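Local coordinates for protein nucleoporin NUP170 (Chaetomium thermophilum, PDB 5HAX) that is a scaffold nucleoporin of the nuclear pore complex, probably contributing to the architecture of its inner ring, at residues 114-118 with 175-179; 139-145 with 165-171; 178-183 with 231-237; 190-196 with 225-230. All coordinates share one frame; numbering follows the deposited sequence.

Contact 1: 114-118 with 175-179; sequences ITAVA and DVSFI
T115 meets the flat peptide group of V176 within its plane: OG1 donates to V176 O at 2.8 Å, with a C=O...donor angle of 154°. The D175 carboxylate stands beside T115 CB and is held by its own segment, S177 OG donating to the syn lone pair of D175 OD2 at 2.8 Å. S177 CB lies 3.9 Å above the centre of one face of the F178 ring. With chi1 at 55°, T115 OG1 sits between its backbone N and carbonyl carbon, where it can also receive a proton from water 1 at 2.6 Å; that water in turn accepts from V176 N at 3.0 Å. Water 2 makes a second bridge, donating to T115 O and to S177 OG. A valine here would lack the hydroxyl, and would probably leave V176 O without its threonine donor and water 1 without the hydroxyl to which it donates. Further along, the chemistry turns apolar. I179 has CG1 anti to its carbonyl carbon (chi1 -52°), which sends CD1 to A116 CB at 3.7 Å, while CB of the same isoleucine rests on A118 CB at 3.7 Å. The segments run in nearly the same direction and belong to the first strands of two successive four-stranded antiparallel sheets, consistent with neighbouring blades of a beta-propeller. Each has a classic beta bulge, T115 and A116 facing A138, S177 and F178 facing G190, and strands 133-139 and 187-190 flank the pair, supplying V136, I187 and L189 around I179.

Contact 2: 139-145 with 165-171; sequences TTSEIIL and TRMSVHR
I143 and V169 form a hydrogen-bonded antiparallel pair: I143 N reaches V169 O at 3.0 Å and V169 N returns to I143 O at 3.3 Å. L145 N continues the ladder to M167 O. L145 O takes the hydroxyl of T165, OG1 lying 2.7 Å away and above the carbonyl plane; the same OG1 accepts from M167 N in an ST turn. At the other end R171 N donates to S141 O at 2.9 Å in an almost straight bond (177°), and T139 OG1 accepts from both S141 N and E142 N, bracing the turn into strand 142-151. The ladder is the hairpin of strands 142-151 and 159-170, the last two strands of a four-stranded blade in what is probably a beta-propeller. R171 CG lies 3.9 Å from I143 CD1. R171, bent at chi3 (74°), lays its guanidinium under T140 O, with CZ 3.4 Å from that oxygen. NH1 gives a proton to water 1 in the guanidinium plane, and water 1 donates to T139 O at 3.0 Å; NH2 salt-bridges a phosphate, probably from the crystallisation liquor. A leucine in its place would probably leave water 1 without its arginine donor and the phosphate without this countercharge.

Contact 3: 178-183 with 231-237; sequences FIVGTK and RGLYVDD
F178 leaves its strand toward 231-237 with CG anti to the carbonyl carbon (chi1 -48°), and each step of its side chain finds a partner. CB lies 4.3 Å from L233 CG. The ring then spreads over the bare backbone of G232, whose CA sits 4.0 Å from the F178 ring centroid and only 10° off the normal, a CH-pi contact over the face. This is the face opposite to that taken by S177. Further out, F178 CE1 comes to 3.3 Å from R231 O, and CZ at the tip lies equally near that oxygen, so the far end of the ring meets the R231 peptide group. Next along the strand, V180 divides its two methyls: CG1 lies 3.5 Å from L233 O and crosses the leucine at about a right angle, while CG2 packs 3.5 Å from V235 CG2, these two valines sliding past each other in opposite directions. Beyond the strand end the contact becomes polar. K183 N donates to D237 OD1 at 3.2 Å in a nearly straight bond (169°) that approaches from above the carboxylate plane. Water 4 donates to G181 O and, at 2.7 Å, to D237 OD2, tying the carboxylate to the end of the strand; T182 turns its hydroxyl to R186 N. Strands 178-181 and 232-236 run almost parallel and meet through interleaved side chains while each pairs within its own sheet, the packing expected between the first strands of adjacent beta-propeller blades.

Contact 4: 190-196 with 225-230; sequences GGESDTD and RQQEWL
L230 is bound to the opposite loop by its backbone, L230 N donating to G191 O at 3.2 Å, while its side chain packs against that loop: CD1 lies over G190 CA at 4.1 Å and CD2 rests against T195. CA-H...O contacts follow, D194 CA to E228 O at 3.2 Å and W229 CA to D194 O at 3.5 Å. T195 points its methyl at E228, CG2 lying 3.6 Å from E228 CG. With CG between its backbone N and carbonyl carbon (chi1 66°), W229 places CD1 3.9 Å from E192 CB, the indole and the carboxylate 64° apart. Water 5, at the indole edge, donates to E192 OE2 and L230 O. D196 OD2 accepts from N217 ND2, with water 6 a lesser link from OD1 to NH1 of the poorly ordered R225. Around this shell, D194 OD2 accepts from D196 N at 3.0 Å in an Asx turn, with OD1 taken by S174 OG. R252 and S246 anchor the E228 carboxylate, and N247 holds W229 N. Segment 190-196 joins strands 187-190 and 198-202 of one sheet; segment 225-230 leads from strand 213-217, the last of that sheet, into strand 230-236, the first of the next.

How the contacts relate
All four contacts are partly buried, contact 3 nearest the centre of the chain (its centre about 18 Å away) and contacts 2 and 4 most peripheral (about 33 and 32 Å). Strand 178-181 packs against the first strand of the preceding sheet in contact 1, through alanines and an isoleucine, and of the following sheet in contact 3, through a phenylalanine ring, valines and a leucine, each with polar groups at one end. Contact 2 instead lies within one sheet, so backbone bonds dominate; it touches contact 1, where V176 packs on R171 and water 1 is shared. Contact 4 joins partly exposed, water-bridged loops; G190 O probably binds S177 N and F178 N, connecting it to contacts 1 and 3.

Contact 1: 114-118 with 175-179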
loop_
_atom_site.group_PDB
_atom_site.type_symbol
_atom_site.label_atom_id
_atom_site.label_comp_id
_atom_site.label_asym_id
_atom_site.label_seq_id
_atom_site.Cartn_x
_atom_site.Cartn_y
_atom_site.Cartn_z
ATOM N N ILE A 114 -8.360 26.654 16.054
ATOM C CA ILE A 114 -7.568 25.753 15.223
ATOM C C ILE A 114 -8.314 25.503 13.920
ATOM O O ILE A 114 -9.503 25.161 13.929
ATOM C CB ILE A 114 -7.289 24.434 15.965
ATOM C CG1 ILE A 114 -6.354 24.684 17.151
ATOM C CG2 ILE A 114 -6.668 23.400 15.024
ATOM C CD1 ILE A 114 -6.266 23.519 18.115
ATOM N N THR A 115 -7.610 25.652 12.796
ATOM C CA THR A 115 -8.195 25.467 11.475
ATOM C C THR A 115 -7.614 24.288 10.707
ATOM O O THR A 115 -8.220 23.860 9.719
ATOM C CB THR A 115 -8.017 26.741 10.633
ATOM O OG1 THR A 115 -6.632 27.101 10.584
ATOM C CG2 THR A 115 -8.820 27.895 11.232
ATOM N N ALA A 116 -6.471 23.753 11.128
ATOM C CA ALA A 116 -5.879 22.600 10.466
ATOM C C ALA A 116 -4.856 21.965 11.395
ATOM O O ALA A 116 -4.215 22.653 12.195
ATOM C CB ALA A 116 -5.220 22.990 9.137
ATOM N N VAL A 117 -4.718 20.645 11.276
ATOM C CA VAL A 117 -3.755 19.865 12.049
ATOM C C VAL A 117 -3.210 18.763 11.148
ATOM O O VAL A 117 -3.953 18.175 10.357
ATOM C CB VAL A 117 -4.396 19.260 13.319
ATOM C CG1 VAL A 117 -3.381 18.420 14.089
ATOM C CG2 VAL A 117 -4.970 20.355 14.208
ATOM N N ALA A 118 -1.913 18.477 11.272
ATOM C CA ALA A 118 -1.293 17.439 10.460
ATOM C C ALA A 118 -0.074 16.871 11.174
ATOM O O ALA A 118 0.546 17.527 12.013
ATOM C CB ALA A 118 -0.891 17.971 9.081
ATOM N N ASP A 175 -6.014 32.013 5.109
ATOM C CA ASP A 175 -6.467 30.856 5.870
ATOM C C ASP A 175 -5.596 29.636 5.586
ATOM O O ASP A 175 -5.068 29.465 4.484
ATOM C CB ASP A 175 -7.926 30.550 5.521
ATOM C CG ASP A 175 -8.368 29.176 5.985
ATOM O OD1 ASP A 175 -8.742 29.038 7.166
ATOM O OD2 ASP A 175 -8.353 28.236 5.161
ATOM N N VAL A 176 -5.447 28.784 6.600
ATOM C CA VAL A 176 -4.735 27.511 6.482
ATOM C C VAL A 176 -5.722 26.401 6.823
ATOM O O VAL A 176 -6.116 26.247 7.987
ATOM C CB VAL A 176 -3.503 27.447 7.398
ATOM C CG1 VAL A 176 -2.847 26.071 7.312
ATOM C CG2 VAL A 176 -2.503 28.534 7.029
ATOM N N SER A 177 -6.115 25.625 5.810
ATOM C CA SER A 177 -6.985 24.470 5.982
ATOM C C SER A 177 -6.353 23.169 5.514
ATOM O O SER A 177 -6.940 22.104 5.736
ATOM C CB SER A 177 -8.309 24.668 5.224
ATOM O OG SER A 177 -9.109 25.666 5.829
ATOM N N PHE A 178 -5.185 23.221 4.879
ATOM C CA PHE A 178 -4.533 22.038 4.332
ATOM C C PHE A 178 -3.047 22.111 4.643
ATOM O O PHE A 178 -2.397 23.118 4.346
ATOM C CB PHE A 178 -4.764 21.936 2.820
ATOM C CG PHE A 178 -6.199 22.130 2.416
ATOM C CD1 PHE A 178 -7.138 21.140 2.655
ATOM C CD2 PHE A 178 -6.610 23.302 1.800
ATOM C CE1 PHE A 178 -8.463 21.315 2.291
ATOM C CE2 PHE A 178 -7.930 23.484 1.430
ATOM C CZ PHE A 178 -8.859 22.491 1.676
ATOM N N ILE A 179 -2.521 21.048 5.248
ATOM C CA ILE A 179 -1.104 20.927 5.572
ATOM C C ILE A 179 -0.630 19.573 5.068
ATOM O O ILE A 179 -1.269 18.550 5.338
ATOM C CB ILE A 179 -0.845 21.047 7.087
ATOM C CG1 ILE A 179 -1.494 22.310 7.658
ATOM C CG2 ILE A 179 0.657 21.031 7.372
ATOM C CD1 ILE A 179 -1.542 22.332 9.174
HETATM O O HOH W 1 -5.914 29.366 9.523
HETATM O O HOH W 2 -10.308 24.808 8.195
#

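Contact 2: 139-145 with 165-171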
loop_
_atom_site.group_PDB
_atom_site.type_symbol
_atom_site.label_atom_id
_atom_site.label_comp_id
_atom_site.label_asym_id
_atom_site.label_seq_id
_atom_site.Cartn_x
_atom_site.Cartn_y
_atom_site.Cartn_z
ATOM N N THR A 139 -3.720 27.790 13.433
ATOM C CA THR A 139 -4.845 28.558 13.950
ATOM C C THR A 139 -5.094 29.759 13.041
ATOM O O THR A 139 -4.404 29.964 12.040
ATOM C CB THR A 139 -4.593 29.024 15.389
ATOM O OG1 THR A 139 -3.619 30.077 15.394
ATOM C CG2 THR A 139 -4.108 27.871 16.261
ATOM N N THR A 140 -6.093 30.564 13.406
ATOM C CA THR A 140 -6.377 31.782 12.657
ATOM C C THR A 140 -5.323 32.859 12.876
ATOM O O THR A 140 -5.367 33.887 12.193
ATOM C CB THR A 140 -7.753 32.334 13.039
ATOM O OG1 THR A 140 -7.816 32.545 14.453
ATOM C CG2 THR A 140 -8.853 31.368 12.625
ATOM N N SER A 141 -4.381 32.642 13.795
ATOM C CA SER A 141 -3.356 33.623 14.129
ATOM C C SER A 141 -1.933 33.144 13.876
ATOM O O SER A 141 -1.060 33.978 13.626
ATOM C CB SER A 141 -3.483 34.032 15.605
ATOM O OG SER A 141 -2.566 35.059 15.935
ATOM N N GLU A 142 -1.670 31.839 13.922
ATOM C CA GLU A 142 -0.302 31.348 13.811
ATOM C C GLU A 142 -0.311 29.862 13.479
ATOM O O GLU A 142 -1.337 29.185 13.578
ATOM C CB GLU A 142 0.471 31.600 15.110
ATOM C CG GLU A 142 -0.156 30.924 16.321
ATOM C CD GLU A 142 0.460 31.371 17.632
ATOM O OE1 GLU A 142 -0.119 31.062 18.695
ATOM O OE2 GLU A 142 1.522 32.028 17.600
ATOM N N ILE A 143 0.862 29.367 13.080
ATOM C CA ILE A 143 1.125 27.940 12.923
ATOM C C ILE A 143 2.151 27.538 13.974
ATOM O O ILE A 143 3.140 28.247 14.193
ATOM C CB ILE A 143 1.633 27.584 11.512
ATOM C CG1 ILE A 143 0.596 27.961 10.447
ATOM C CG2 ILE A 143 1.943 26.093 11.426
ATOM C CD1 ILE A 143 0.717 29.385 9.946
ATOM N N ILE A 144 1.925 26.388 14.603
ATOM C CA ILE A 144 2.719 25.925 15.736
ATOM C C ILE A 144 3.270 24.544 15.406
ATOM O O ILE A 144 2.529 23.671 14.938
ATOM C CB ILE A 144 1.877 25.881 17.025
ATOM C CG1 ILE A 144 1.255 27.256 17.298
ATOM C CG2 ILE A 144 2.730 25.435 18.208
ATOM C CD1 ILE A 144 0.113 27.226 18.288
ATOM N N LEU A 145 4.564 24.351 15.650
ATOM C CA LEU A 145 5.221 23.063 15.470
ATOM C C LEU A 145 5.474 22.428 16.830
ATOM O O LEU A 145 5.979 23.088 17.744
ATOM C CB LEU A 145 6.543 23.218 14.720
ATOM C CG LEU A 145 6.499 23.935 13.371
ATOM C CD1 LEU A 145 7.893 23.972 12.765
ATOM C CD2 LEU A 145 5.512 23.263 12.427
ATOM N N THR A 165 8.921 23.272 21.129
ATOM C CA THR A 165 9.979 23.575 20.167
ATOM C C THR A 165 10.359 25.043 20.093
ATOM O O THR A 165 11.421 25.348 19.539
ATOM C CB THR A 165 9.568 23.119 18.760
ATOM O OG1 THR A 165 8.482 23.930 18.291
ATOM C CG2 THR A 165 9.149 21.657 18.759
ATOM N N ARG A 166 9.551 25.964 20.613
ATOM C CA ARG A 166 9.723 27.401 20.420
ATOM C C ARG A 166 9.631 27.801 18.953
ATOM O O ARG A 166 9.978 28.937 18.603
ATOM C CB ARG A 166 11.054 27.901 21.003
ATOM C CG ARG A 166 11.310 27.501 22.448
ATOM C CD ARG A 166 12.631 28.077 22.933
ATOM N NE ARG A 166 13.143 27.391 24.117
ATOM C CZ ARG A 166 14.406 27.446 24.526
ATOM N NH1 ARG A 166 15.302 28.151 23.844
ATOM N NH2 ARG A 166 14.782 26.790 25.616
ATOM N N MET A 167 9.168 26.901 18.087
ATOM C CA MET A 167 9.070 27.150 16.654
ATOM C C MET A 167 7.631 27.517 16.311
ATOM O O MET A 167 6.719 26.700 16.483
ATOM C CB MET A 167 9.512 25.921 15.861
ATOM C CG MET A 167 10.976 25.554 16.043
ATOM S SD MET A 167 11.410 24.010 15.221
ATOM C CE MET A 167 13.164 23.920 15.570
ATOM N N SER A 168 7.431 28.741 15.830
ATOM C CA SER A 168 6.109 29.201 15.431
ATOM C C SER A 168 6.265 30.459 14.591
ATOM O O SER A 168 7.275 31.163 14.676
ATOM C CB SER A 168 5.215 29.474 16.645
ATOM O OG SER A 168 5.645 30.630 17.341
ATOM N N VAL A 169 5.248 30.730 13.774
ATOM C CA VAL A 169 5.223 31.905 12.914
ATOM C C VAL A 169 3.796 32.425 12.831
ATOM O O VAL A 169 2.830 31.657 12.861
ATOM C CB VAL A 169 5.759 31.608 11.495
ATOM C CG1 VAL A 169 7.278 31.556 11.495
ATOM C CG2 VAL A 169 5.163 30.316 10.953
ATOM N N HIS A 170 3.672 33.745 12.730
ATOM C CA HIS A 170 2.370 34.357 12.523
ATOM C C HIS A 170 1.808 33.933 11.173
ATOM O O HIS A 170 2.528 33.868 10.173
ATOM C CB HIS A 170 2.483 35.878 12.608
ATOM C CG HIS A 170 2.898 36.371 13.959
ATOM N ND1 HIS A 170 3.789 37.408 14.135
ATOM C CD2 HIS A 170 2.544 35.966 15.201
ATOM C CE1 HIS A 170 3.965 37.621 15.426
ATOM N NE2 HIS A 170 3.220 36.759 16.095
ATOM N N ARG A 171 0.510 33.626 11.155
ATOM C CA ARG A 171 -0.111 33.085 9.952
ATOM C C ARG A 171 -0.121 34.113 8.829
ATOM O O ARG A 171 0.382 33.856 7.729
ATOM C CB ARG A 171 -1.539 32.630 10.257
ATOM C CG ARG A 171 -2.180 31.844 9.124
ATOM C CD ARG A 171 -3.690 31.806 9.250
ATOM N NE ARG A 171 -4.303 33.088 8.910
ATOM C CZ ARG A 171 -5.613 33.294 8.834
ATOM N NH1 ARG A 171 -6.458 32.299 9.072
ATOM N NH2 ARG A 171 -6.081 34.493 8.516
HETATM O O HOH W 1 -5.914 29.366 9.523
HETATM O O HOH W 3 6.087 24.713 20.622
#

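Contact 3: 178-183 with 231-237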
loop_
_atom_site.group_PDB
_atom_site.type_symbol
_atom_site.label_atom_id
_atom_site.label_comp_id
_atom_site.label_asym_id
_atom_site.label_seq_id
_atom_site.Cartn_x
_atom_site.Cartn_y
_atom_site.Cartn_z
ATOM N N PHE A 178 -5.185 23.221 4.879
ATOM C CA PHE A 178 -4.533 22.038 4.332
ATOM C C PHE A 178 -3.047 22.111 4.643
ATOM O O PHE A 178 -2.397 23.118 4.346
ATOM C CB PHE A 178 -4.764 21.936 2.820
ATOM C CG PHE A 178 -6.199 22.130 2.416
ATOM C CD1 PHE A 178 -7.138 21.140 2.655
ATOM C CD2 PHE A 178 -6.610 23.302 1.800
ATOM C CE1 PHE A 178 -8.463 21.315 2.291
ATOM C CE2 PHE A 178 -7.930 23.484 1.430
ATOM C CZ PHE A 178 -8.859 22.491 1.676
ATOM N N ILE A 179 -2.521 21.048 5.248
ATOM C CA ILE A 179 -1.104 20.927 5.572
ATOM C C ILE A 179 -0.630 19.573 5.068
ATOM O O ILE A 179 -1.269 18.550 5.338
ATOM C CB ILE A 179 -0.845 21.047 7.087
ATOM C CG1 ILE A 179 -1.494 22.310 7.658
ATOM C CG2 ILE A 179 0.657 21.031 7.372
ATOM C CD1 ILE A 179 -1.542 22.332 9.174
ATOM N N VAL A 180 0.484 19.566 4.338
ATOM C CA VAL A 180 1.081 18.330 3.845
ATOM C C VAL A 180 2.582 18.381 4.085
ATOM O O VAL A 180 3.193 19.453 4.112
ATOM C CB VAL A 180 0.779 18.093 2.346
ATOM C CG1 VAL A 180 -0.713 17.886 2.138
ATOM C CG2 VAL A 180 1.294 19.249 1.497
ATOM N N GLY A 181 3.169 17.204 4.264
ATOM C CA GLY A 181 4.592 17.091 4.510
ATOM C C GLY A 181 5.248 16.145 3.528
ATOM O O GLY A 181 4.645 15.176 3.068
ATOM N N THR A 182 6.504 16.445 3.209
ATOM C CA THR A 182 7.300 15.600 2.334
ATOM C C THR A 182 8.145 14.626 3.148
ATOM O O THR A 182 8.286 14.743 4.368
ATOM C CB THR A 182 8.215 16.437 1.438
ATOM O OG1 THR A 182 9.252 17.029 2.230
ATOM C CG2 THR A 182 7.433 17.525 0.714
ATOM N N LYS A 183 8.720 13.653 2.439
ATOM C CA LYS A 183 9.602 12.672 3.061
ATOM C C LYS A 183 10.737 13.337 3.829
ATOM O O LYS A 183 11.177 12.818 4.861
ATOM C CB LYS A 183 10.166 11.749 1.982
ATOM C CG LYS A 183 10.747 10.448 2.495
ATOM C CD LYS A 183 11.175 9.533 1.349
ATOM C CE LYS A 183 12.322 10.122 0.534
ATOM N NZ LYS A 183 11.869 10.996 -0.591
ATOM N N ARG A 231 -9.114 23.248 -2.497
ATOM C CA ARG A 231 -9.838 22.129 -1.914
ATOM C C ARG A 231 -8.916 21.052 -1.354
ATOM O O ARG A 231 -9.391 20.182 -0.618
ATOM C CB ARG A 231 -10.766 21.492 -2.963
ATOM C CG ARG A 231 -12.178 22.071 -3.032
ATOM C CD ARG A 231 -12.909 21.542 -4.263
ATOM N NE ARG A 231 -14.244 21.021 -3.969
ATOM C CZ ARG A 231 -14.478 19.879 -3.328
ATOM N NH1 ARG A 231 -15.726 19.480 -3.114
ATOM N NH2 ARG A 231 -13.468 19.137 -2.890
ATOM N N GLY A 232 -7.627 21.080 -1.682
ATOM C CA GLY A 232 -6.702 20.094 -1.148
ATOM C C GLY A 232 -5.306 20.283 -1.707
ATOM O O GLY A 232 -5.109 20.909 -2.756
ATOM N N LEU A 233 -4.338 19.735 -0.968
ATOM C CA LEU A 233 -2.936 19.666 -1.363
ATOM C C LEU A 233 -2.483 18.212 -1.359
ATOM O O LEU A 233 -2.917 17.421 -0.519
ATOM C CB LEU A 233 -2.032 20.474 -0.411
ATOM C CG LEU A 233 -2.030 22.002 -0.483
ATOM C CD1 LEU A 233 -0.997 22.550 0.489
ATOM C CD2 LEU A 233 -1.738 22.489 -1.891
ATOM N N TYR A 234 -1.595 17.864 -2.297
ATOM C CA TYR A 234 -1.176 16.476 -2.490
ATOM C C TYR A 234 0.295 16.413 -2.888
ATOM O O TYR A 234 0.729 17.148 -3.779
ATOM C CB TYR A 234 -2.043 15.798 -3.560
ATOM C CG TYR A 234 -3.524 16.100 -3.424
ATOM C CD1 TYR A 234 -4.069 17.248 -3.982
ATOM C CD2 TYR A 234 -4.372 15.240 -2.737
ATOM C CE1 TYR A 234 -5.413 17.534 -3.859
ATOM C CE2 TYR A 234 -5.720 15.517 -2.610
ATOM C CZ TYR A 234 -6.234 16.666 -3.174
ATOM O OH TYR A 234 -7.571 16.955 -3.057
ATOM N N VAL A 235 1.047 15.515 -2.247
ATOM C CA VAL A 235 2.494 15.394 -2.428
ATOM C C VAL A 235 2.808 14.089 -3.149
ATOM O O VAL A 235 2.157 13.063 -2.914
ATOM C CB VAL A 235 3.232 15.440 -1.072
ATOM C CG1 VAL A 235 4.727 15.170 -1.255
ATOM C CG2 VAL A 235 3.009 16.775 -0.384
ATOM N N ASP A 236 3.822 14.125 -4.017
ATOM C CA ASP A 236 4.410 12.918 -4.603
ATOM C C ASP A 236 5.929 13.036 -4.498
ATOM O O ASP A 236 6.571 13.676 -5.338
ATOM C CB ASP A 236 3.968 12.716 -6.049
ATOM C CG ASP A 236 4.514 11.429 -6.650
ATOM O OD1 ASP A 236 5.096 10.618 -5.895
ATOM O OD2 ASP A 236 4.354 11.221 -7.871
ATOM N N ASP A 237 6.494 12.398 -3.468
ATOM C CA ASP A 237 7.933 12.468 -3.227
ATOM C C ASP A 237 8.735 11.809 -4.342
ATOM O O ASP A 237 9.851 12.249 -4.637
ATOM C CB ASP A 237 8.270 11.808 -1.890
ATOM C CG ASP A 237 7.741 12.584 -0.701
ATOM O OD1 ASP A 237 7.946 13.814 -0.648
ATOM O OD2 ASP A 237 7.116 11.963 0.184
HETATM O O HOH W 4 5.217 12.784 1.988
#

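Contact 4: 190-196 with 225-230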
loop_
_atom_site.group_PDB
_atom_site.type_symbol
_atom_site.label_atom_id
_atom_site.label_comp_id
_atom_site.label_asym_id
_atom_site.label_seq_id
_atom_site.Cartn_x
_atom_site.Cartn_y
_atom_site.Cartn_z
ATOM N N GLY A 190 -1.858 25.609 2.600
ATOM C CA GLY A 190 -2.841 26.215 1.715
ATOM C C GLY A 190 -4.172 26.287 2.430
ATOM O O GLY A 190 -4.357 25.696 3.496
ATOM N N GLY A 191 -5.110 27.016 1.837
ATOM C CA GLY A 191 -6.391 27.196 2.491
ATOM C C GLY A 191 -7.473 27.752 1.592
ATOM O O GLY A 191 -7.394 27.677 0.365
ATOM N N GLU A 192 -8.495 28.320 2.238
ATOM C CA GLU A 192 -9.730 28.727 1.582
ATOM C C GLU A 192 -9.809 30.236 1.353
ATOM O O GLU A 192 -10.897 30.760 1.090
ATOM C CB GLU A 192 -10.927 28.243 2.401
ATOM C CG GLU A 192 -10.925 26.730 2.621
ATOM C CD GLU A 192 -12.147 26.235 3.369
ATOM O OE1 GLU A 192 -12.670 26.981 4.224
ATOM O OE2 GLU A 192 -12.586 25.096 3.098
ATOM N N SER A 193 -8.682 30.945 1.447
ATOM C CA SER A 193 -8.632 32.371 1.141
ATOM C C SER A 193 -8.211 32.642 -0.296
ATOM O O SER A 193 -8.681 33.612 -0.902
ATOM C CB SER A 193 -7.657 33.083 2.083
ATOM O OG SER A 193 -8.111 33.050 3.422
ATOM N N ASP A 194 -7.340 31.808 -0.843
ATOM C CA ASP A 194 -6.731 32.025 -2.149
ATOM C C ASP A 194 -6.062 30.714 -2.546
ATOM O O ASP A 194 -6.166 29.708 -1.839
ATOM C CB ASP A 194 -5.738 33.188 -2.113
ATOM C CG ASP A 194 -4.777 33.093 -0.945
ATOM O OD1 ASP A 194 -4.847 33.953 -0.041
ATOM O OD2 ASP A 194 -3.960 32.151 -0.923
ATOM N N THR A 195 -5.371 30.733 -3.684
ATOM C CA THR A 195 -4.675 29.559 -4.193
ATOM C C THR A 195 -3.185 29.572 -3.874
ATOM O O THR A 195 -2.448 28.719 -4.381
ATOM C CB THR A 195 -4.870 29.436 -5.707
ATOM O OG1 THR A 195 -4.275 30.561 -6.368
ATOM C CG2 THR A 195 -6.346 29.360 -6.063
ATOM N N ASP A 196 -2.725 30.508 -3.045
ATOM C CA ASP A 196 -1.304 30.591 -2.737
ATOM C C ASP A 196 -0.860 29.392 -1.909
ATOM O O ASP A 196 -1.613 28.858 -1.090
ATOM C CB ASP A 196 -0.979 31.868 -1.965
ATOM C CG ASP A 196 -1.245 33.123 -2.764
ATOM O OD1 ASP A 196 -1.476 33.026 -3.987
ATOM O OD2 ASP A 196 -1.209 34.213 -2.158
ATOM N N ARG A 225 -6.611 39.733 -9.275
ATOM C CA ARG A 225 -6.824 38.330 -8.944
ATOM C C ARG A 225 -8.304 38.098 -8.687
ATOM O O ARG A 225 -8.914 38.817 -7.892
ATOM C CB ARG A 225 -6.006 37.923 -7.712
ATOM C CG ARG A 225 -4.514 37.821 -7.965
ATOM C CD ARG A 225 -3.749 37.647 -6.665
ATOM N NE ARG A 225 -3.685 38.888 -5.899
ATOM C CZ ARG A 225 -3.247 38.976 -4.647
ATOM N NH1 ARG A 225 -2.838 37.890 -4.000
ATOM N NH2 ARG A 225 -3.223 40.152 -4.033
ATOM N N GLN A 226 -8.870 37.100 -9.358
ATOM C CA GLN A 226 -10.260 36.719 -9.162
ATOM C C GLN A 226 -10.384 35.751 -7.986
ATOM O O GLN A 226 -9.397 35.193 -7.499
ATOM C CB GLN A 226 -10.823 36.089 -10.438
ATOM C CG GLN A 226 -10.826 37.023 -11.640
ATOM C CD GLN A 226 -11.213 36.321 -12.929
ATOM O OE1 GLN A 226 -12.219 35.614 -12.987
ATOM N NE2 GLN A 226 -10.408 36.510 -13.969
ATOM N N GLN A 227 -11.617 35.559 -7.521
ATOM C CA GLN A 227 -11.859 34.657 -6.402
ATOM C C GLN A 227 -11.595 33.212 -6.813
ATOM O O GLN A 227 -12.118 32.734 -7.824
ATOM C CB GLN A 227 -13.291 34.792 -5.888
ATOM C CG GLN A 227 -13.653 33.686 -4.902
ATOM C CD GLN A 227 -14.981 33.895 -4.212
ATOM O OE1 GLN A 227 -16.041 33.804 -4.832
ATOM N NE2 GLN A 227 -14.933 34.158 -2.913
ATOM N N GLU A 228 -10.793 32.517 -6.009
ATOM C CA GLU A 228 -10.480 31.106 -6.191
ATOM C C GLU A 228 -9.669 30.660 -4.984
ATOM O O GLU A 228 -8.797 31.399 -4.527
ATOM C CB GLU A 228 -9.692 30.862 -7.488
ATOM C CG GLU A 228 -9.497 29.388 -7.828
ATOM C CD GLU A 228 -8.625 29.164 -9.056
ATOM O OE1 GLU A 228 -8.026 30.135 -9.560
ATOM O OE2 GLU A 228 -8.538 28.008 -9.516
ATOM N N TRP A 229 -9.963 29.467 -4.465
ATOM C CA TRP A 229 -9.256 28.935 -3.307
ATOM C C TRP A 229 -9.082 27.430 -3.480
ATOM O O TRP A 229 -9.509 26.847 -4.481
ATOM C CB TRP A 229 -9.988 29.284 -2.004
ATOM C CG TRP A 229 -11.334 28.636 -1.845
ATOM C CD1 TRP A 229 -11.594 27.406 -1.319
ATOM C CD2 TRP A 229 -12.603 29.196 -2.201
ATOM N NE1 TRP A 229 -12.946 27.161 -1.330
ATOM C CE2 TRP A 229 -13.588 28.245 -1.869
ATOM C CE3 TRP A 229 -13.003 30.407 -2.774
ATOM C CZ2 TRP A 229 -14.945 28.467 -2.087
ATOM C CZ3 TRP A 229 -14.352 30.624 -2.992
ATOM C CH2 TRP A 229 -15.306 29.660 -2.649
ATOM N N LEU A 230 -8.450 26.794 -2.493
ATOM C CA LEU A 230 -8.040 25.402 -2.610
ATOM C C LEU A 230 -9.022 24.455 -1.932
ATOM O O LEU A 230 -9.674 24.798 -0.940
ATOM C CB LEU A 230 -6.646 25.192 -2.015
ATOM C CG LEU A 230 -5.499 25.910 -2.729
ATOM C CD1 LEU A 230 -4.172 25.488 -2.127
ATOM C CD2 LEU A 230 -5.509 25.644 -4.231
HETATM O O HOH W 5 -12.073 24.263 0.446
HETATM O O HOH W 6 -3.611 34.852 -4.697
#